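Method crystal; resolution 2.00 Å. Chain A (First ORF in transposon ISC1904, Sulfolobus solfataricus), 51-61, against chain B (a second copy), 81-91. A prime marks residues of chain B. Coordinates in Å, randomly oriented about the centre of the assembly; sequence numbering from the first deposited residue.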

# COMPACT_ATOMS: atom_id res chain seq x y z
N GLY A 51 7.29 -6.69 -13.71
CA GLY A 51 8.26 -7.39 -12.90
C GLY A 51 7.67 -7.70 -11.53
O GLY A 51 7.73 -8.85 -11.08
N PHE A 52 7.09 -6.69 -10.86
CA PHE A 52 6.58 -6.86 -9.49
C PHE A 52 5.44 -7.87 -9.45
O PHE A 52 5.37 -8.67 -8.52
CB PHE A 52 6.11 -5.51 -8.95
CG PHE A 52 5.31 -5.60 -7.66
CD1 PHE A 52 5.95 -5.67 -6.42
CD2 PHE A 52 3.91 -5.49 -7.68
CE1 PHE A 52 5.20 -5.73 -5.24
CE2 PHE A 52 3.18 -5.50 -6.52
CZ PHE A 52 3.85 -5.61 -5.28
N LEU A 53 4.56 -7.80 -10.45
CA LEU A 53 3.45 -8.74 -10.59
C LEU A 53 3.91 -10.18 -10.87
O LEU A 53 3.38 -11.12 -10.25
CB LEU A 53 2.47 -8.27 -11.67
CG LEU A 53 1.68 -7.01 -11.32
CD1 LEU A 53 0.80 -6.59 -12.52
CD2 LEU A 53 0.83 -7.26 -10.06
N LYS A 54 4.90 -10.35 -11.75
CA LYS A 54 5.52 -11.67 -11.96
C LYS A 54 6.04 -12.21 -10.62
O LYS A 54 5.74 -13.34 -10.21
CB LYS A 54 6.65 -11.59 -12.99
CG LYS A 54 7.43 -12.90 -13.19
CD LYS A 54 8.61 -12.67 -14.13
CE LYS A 54 9.64 -13.82 -14.07
NZ LYS A 54 9.04 -15.04 -14.68
N LEU A 55 6.79 -11.37 -9.92
CA LEU A 55 7.35 -11.72 -8.64
C LEU A 55 6.29 -12.13 -7.61
O LEU A 55 6.43 -13.17 -6.97
CB LEU A 55 8.21 -10.57 -8.09
CG LEU A 55 8.87 -10.74 -6.72
CD1 LEU A 55 9.68 -12.06 -6.59
CD2 LEU A 55 9.78 -9.51 -6.41
N LEU A 56 5.28 -11.29 -7.41
CA LEU A 56 4.20 -11.56 -6.45
C LEU A 56 3.49 -12.89 -6.76
O LEU A 56 3.17 -13.66 -5.84
CB LEU A 56 3.17 -10.41 -6.47
CG LEU A 56 1.88 -10.55 -5.67
CD1 LEU A 56 2.25 -10.77 -4.23
CD2 LEU A 56 1.04 -9.26 -5.80
N ARG A 57 3.21 -13.13 -8.03
CA ARG A 57 2.57 -14.37 -8.44
C ARG A 57 3.48 -15.57 -8.20
O ARG A 57 3.02 -16.62 -7.79
CB ARG A 57 2.12 -14.30 -9.90
CG ARG A 57 0.95 -13.35 -10.06
CD ARG A 57 0.76 -12.86 -11.48
NE ARG A 57 -0.26 -11.82 -11.48
CZ ARG A 57 -0.52 -10.99 -12.48
NH1 ARG A 57 0.19 -11.04 -13.60
NH2 ARG A 57 -1.49 -10.09 -12.35
N MSE A 58 4.78 -15.40 -8.43
CA MSE A 58 5.70 -16.49 -8.17
C MSE A 58 5.74 -16.85 -6.68
O MSE A 58 5.78 -18.02 -6.34
CB MSE A 58 7.11 -16.16 -8.66
CG MSE A 58 7.26 -16.25 -10.16
SE MSE A 58 9.10 -15.74 -10.59
CE MSE A 58 9.95 -17.48 -10.23
N ILE A 59 5.78 -15.84 -5.81
CA ILE A 59 5.80 -16.07 -4.36
C ILE A 59 4.54 -16.84 -3.96
O ILE A 59 4.61 -17.86 -3.27
CB ILE A 59 5.86 -14.74 -3.57
CG1 ILE A 59 7.20 -14.05 -3.80
CG2 ILE A 59 5.64 -14.97 -2.05
CD1 ILE A 59 7.23 -12.56 -3.39
N LEU A 60 3.40 -16.34 -4.43
CA LEU A 60 2.09 -16.92 -4.16
C LEU A 60 1.94 -18.33 -4.71
O LEU A 60 1.15 -19.12 -4.16
CB LEU A 60 0.99 -16.02 -4.73
CG LEU A 60 0.68 -14.71 -3.99
CD1 LEU A 60 -0.15 -13.74 -4.88
CD2 LEU A 60 -0.01 -14.99 -2.65
N ASN A 61 2.68 -18.64 -5.77
CA ASN A 61 2.72 -19.98 -6.34
C ASN A 61 3.84 -20.86 -5.75
O ASN A 61 4.17 -21.90 -6.29
CB ASN A 61 2.83 -19.93 -7.87
CG ASN A 61 2.43 -21.26 -8.54
OD1 ASN A 61 1.62 -22.04 -8.01
ND2 ASN A 61 3.00 -21.54 -9.70
N GLU B 81 -4.80 -3.88 -5.01
CA GLU B 81 -4.43 -4.81 -6.10
C GLU B 81 -3.66 -5.99 -5.55
O GLU B 81 -3.82 -7.11 -6.01
CB GLU B 81 -3.59 -4.15 -7.19
CG GLU B 81 -4.31 -3.10 -8.06
CD GLU B 81 -4.33 -1.72 -7.40
OE1 GLU B 81 -3.89 -1.58 -6.21
OE2 GLU B 81 -4.78 -0.77 -8.06
N ILE B 82 -2.79 -5.73 -4.59
CA ILE B 82 -2.03 -6.81 -3.99
C ILE B 82 -2.96 -7.79 -3.27
O ILE B 82 -2.80 -9.02 -3.40
CB ILE B 82 -0.94 -6.28 -3.05
CG1 ILE B 82 0.14 -5.56 -3.86
CG2 ILE B 82 -0.31 -7.43 -2.26
CD1 ILE B 82 1.01 -4.65 -2.99
N LEU B 83 -3.91 -7.27 -2.49
CA LEU B 83 -4.84 -8.11 -1.78
C LEU B 83 -5.67 -8.90 -2.79
O LEU B 83 -5.98 -10.07 -2.54
CB LEU B 83 -5.74 -7.33 -0.82
CG LEU B 83 -5.06 -6.64 0.38
CD1 LEU B 83 -6.10 -5.85 1.20
CD2 LEU B 83 -4.27 -7.62 1.28
N GLU B 84 -5.95 -8.32 -3.95
CA GLU B 84 -6.67 -9.04 -4.98
C GLU B 84 -5.89 -10.20 -5.55
O GLU B 84 -6.48 -11.24 -5.89
CB GLU B 84 -6.98 -8.11 -6.13
CG GLU B 84 -7.98 -7.05 -5.78
CD GLU B 84 -8.35 -6.27 -6.99
OE1 GLU B 84 -7.48 -5.51 -7.47
OE2 GLU B 84 -9.49 -6.45 -7.47
N GLU B 85 -4.58 -10.04 -5.69
CA GLU B 85 -3.74 -11.12 -6.20
C GLU B 85 -3.65 -12.22 -5.15
O GLU B 85 -3.69 -13.40 -5.48
CB GLU B 85 -2.34 -10.59 -6.53
CG GLU B 85 -2.31 -9.56 -7.66
CD GLU B 85 -2.51 -10.19 -9.03
OE1 GLU B 85 -2.19 -11.40 -9.18
OE2 GLU B 85 -3.00 -9.49 -9.95
N VAL B 86 -3.53 -11.82 -3.88
CA VAL B 86 -3.48 -12.75 -2.77
C VAL B 86 -4.75 -13.61 -2.71
O VAL B 86 -4.65 -14.84 -2.72
CB VAL B 86 -3.20 -12.02 -1.41
CG1 VAL B 86 -3.33 -12.97 -0.23
CG2 VAL B 86 -1.79 -11.40 -1.42
N CYS B 87 -5.91 -12.95 -2.69
CA CYS B 87 -7.19 -13.64 -2.60
C CYS B 87 -7.37 -14.64 -3.73
O CYS B 87 -7.73 -15.79 -3.46
CB CYS B 87 -8.32 -12.64 -2.63
SG CYS B 87 -8.50 -11.84 -1.06
N LYS B 88 -7.11 -14.20 -4.97
CA LYS B 88 -7.30 -15.01 -6.16
C LYS B 88 -6.46 -16.28 -6.06
O LYS B 88 -6.91 -17.37 -6.39
CB LYS B 88 -6.96 -14.21 -7.42
CG LYS B 88 -6.45 -15.02 -8.61
CD LYS B 88 -6.14 -14.17 -9.89
CE LYS B 88 -4.98 -13.17 -9.71
NZ LYS B 88 -4.37 -12.61 -10.99
N ALA B 89 -5.23 -16.13 -5.56
CA ALA B 89 -4.35 -17.24 -5.32
C ALA B 89 -4.79 -18.19 -4.22
O ALA B 89 -4.30 -19.32 -4.16
CB ALA B 89 -2.93 -16.74 -5.00
N HIS B 90 -5.67 -17.74 -3.32
CA HIS B 90 -6.11 -18.58 -2.22
C HIS B 90 -7.59 -18.79 -2.30
O HIS B 90 -8.22 -18.99 -1.26
CB HIS B 90 -5.74 -17.96 -0.87
CG HIS B 90 -4.28 -18.01 -0.57
ND1 HIS B 90 -3.69 -19.10 0.02
CD2 HIS B 90 -3.29 -17.12 -0.82
CE1 HIS B 90 -2.39 -18.87 0.15
NE2 HIS B 90 -2.13 -17.68 -0.35
N ASN B 91 -8.12 -18.70 -3.52
CA ASN B 91 -9.53 -18.96 -3.83
C ASN B 91 -10.49 -18.19 -2.96
O ASN B 91 -11.55 -18.69 -2.54
CB ASN B 91 -9.82 -20.44 -3.75
CG ASN B 91 -8.92 -21.22 -4.63
OD1 ASN B 91 -8.72 -20.86 -5.80
ND2 ASN B 91 -8.32 -22.27 -4.08

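The two helices run in roughly the same direction, their axes 34° apart and 10.3 Å at closest approach, and the contact buries 429 Å² summed over both sides. Chain A meets chain B through Phe52, Leu53, Leu56, Arg57 and Leu60. Phe52, Leu56 and Leu60 recur every four residues, as do Leu53 and Arg57, so one side of the helix faces its partner.

Phe52 leaves its backbone sideways, but with chi1 in t its ring reaches across: CZ lies 3.8 Å from Ile82′ CD1, which sits at the ring edge, near its plane. Both residues are buried, as suits an apolar pair. Leu53 contributes little; its CD2 comes no closer than 4.4 Å to Glu85′ OE2.

Leu56 points its CA-to-CB bond toward chain B. Its CD2 rests 3.7 Å from Glu85′ CB and 4.2 Å from Ile82′ CG2, so the aliphatic base of the glutamate serves as apolar surface while its carboxylate remains free for charge pairing.

That carboxylate meets Arg57, an exposed residue whose extended side chain starts sideways and brings its end nearer. The salt bridge is bidentate: Arg57 NE donates to Glu85′ OE1 (3.0 Å, N-H...acceptor angle 170°) and Arg57 NH2 to Glu85′ OE2 (2.9 Å, 165°), both nearly linear. Within chain B, Lys88′ NZ also donates to Glu85′ OE1 at 3.1 Å. One carboxylate thus engages two cations, and its negative charge offsets the proximity of Arg57 NH2 to Lys88′ NZ, 4.1 Å apart.

Leu60 has the largest covered area, 89 Å², and also points toward chain B. Its CB packs 4.0 Å from Ala89′ CB, where the short alanine side chain accompanies a CA–CA separation of 6.6 Å between these residues. Leu60 CD1 lies 3.6 Å from Glu85′ O, while CD2 approaches Val86′ CG2 at 4.2 Å and the edge of the His90′ ring at NE2, 4.1 Å away.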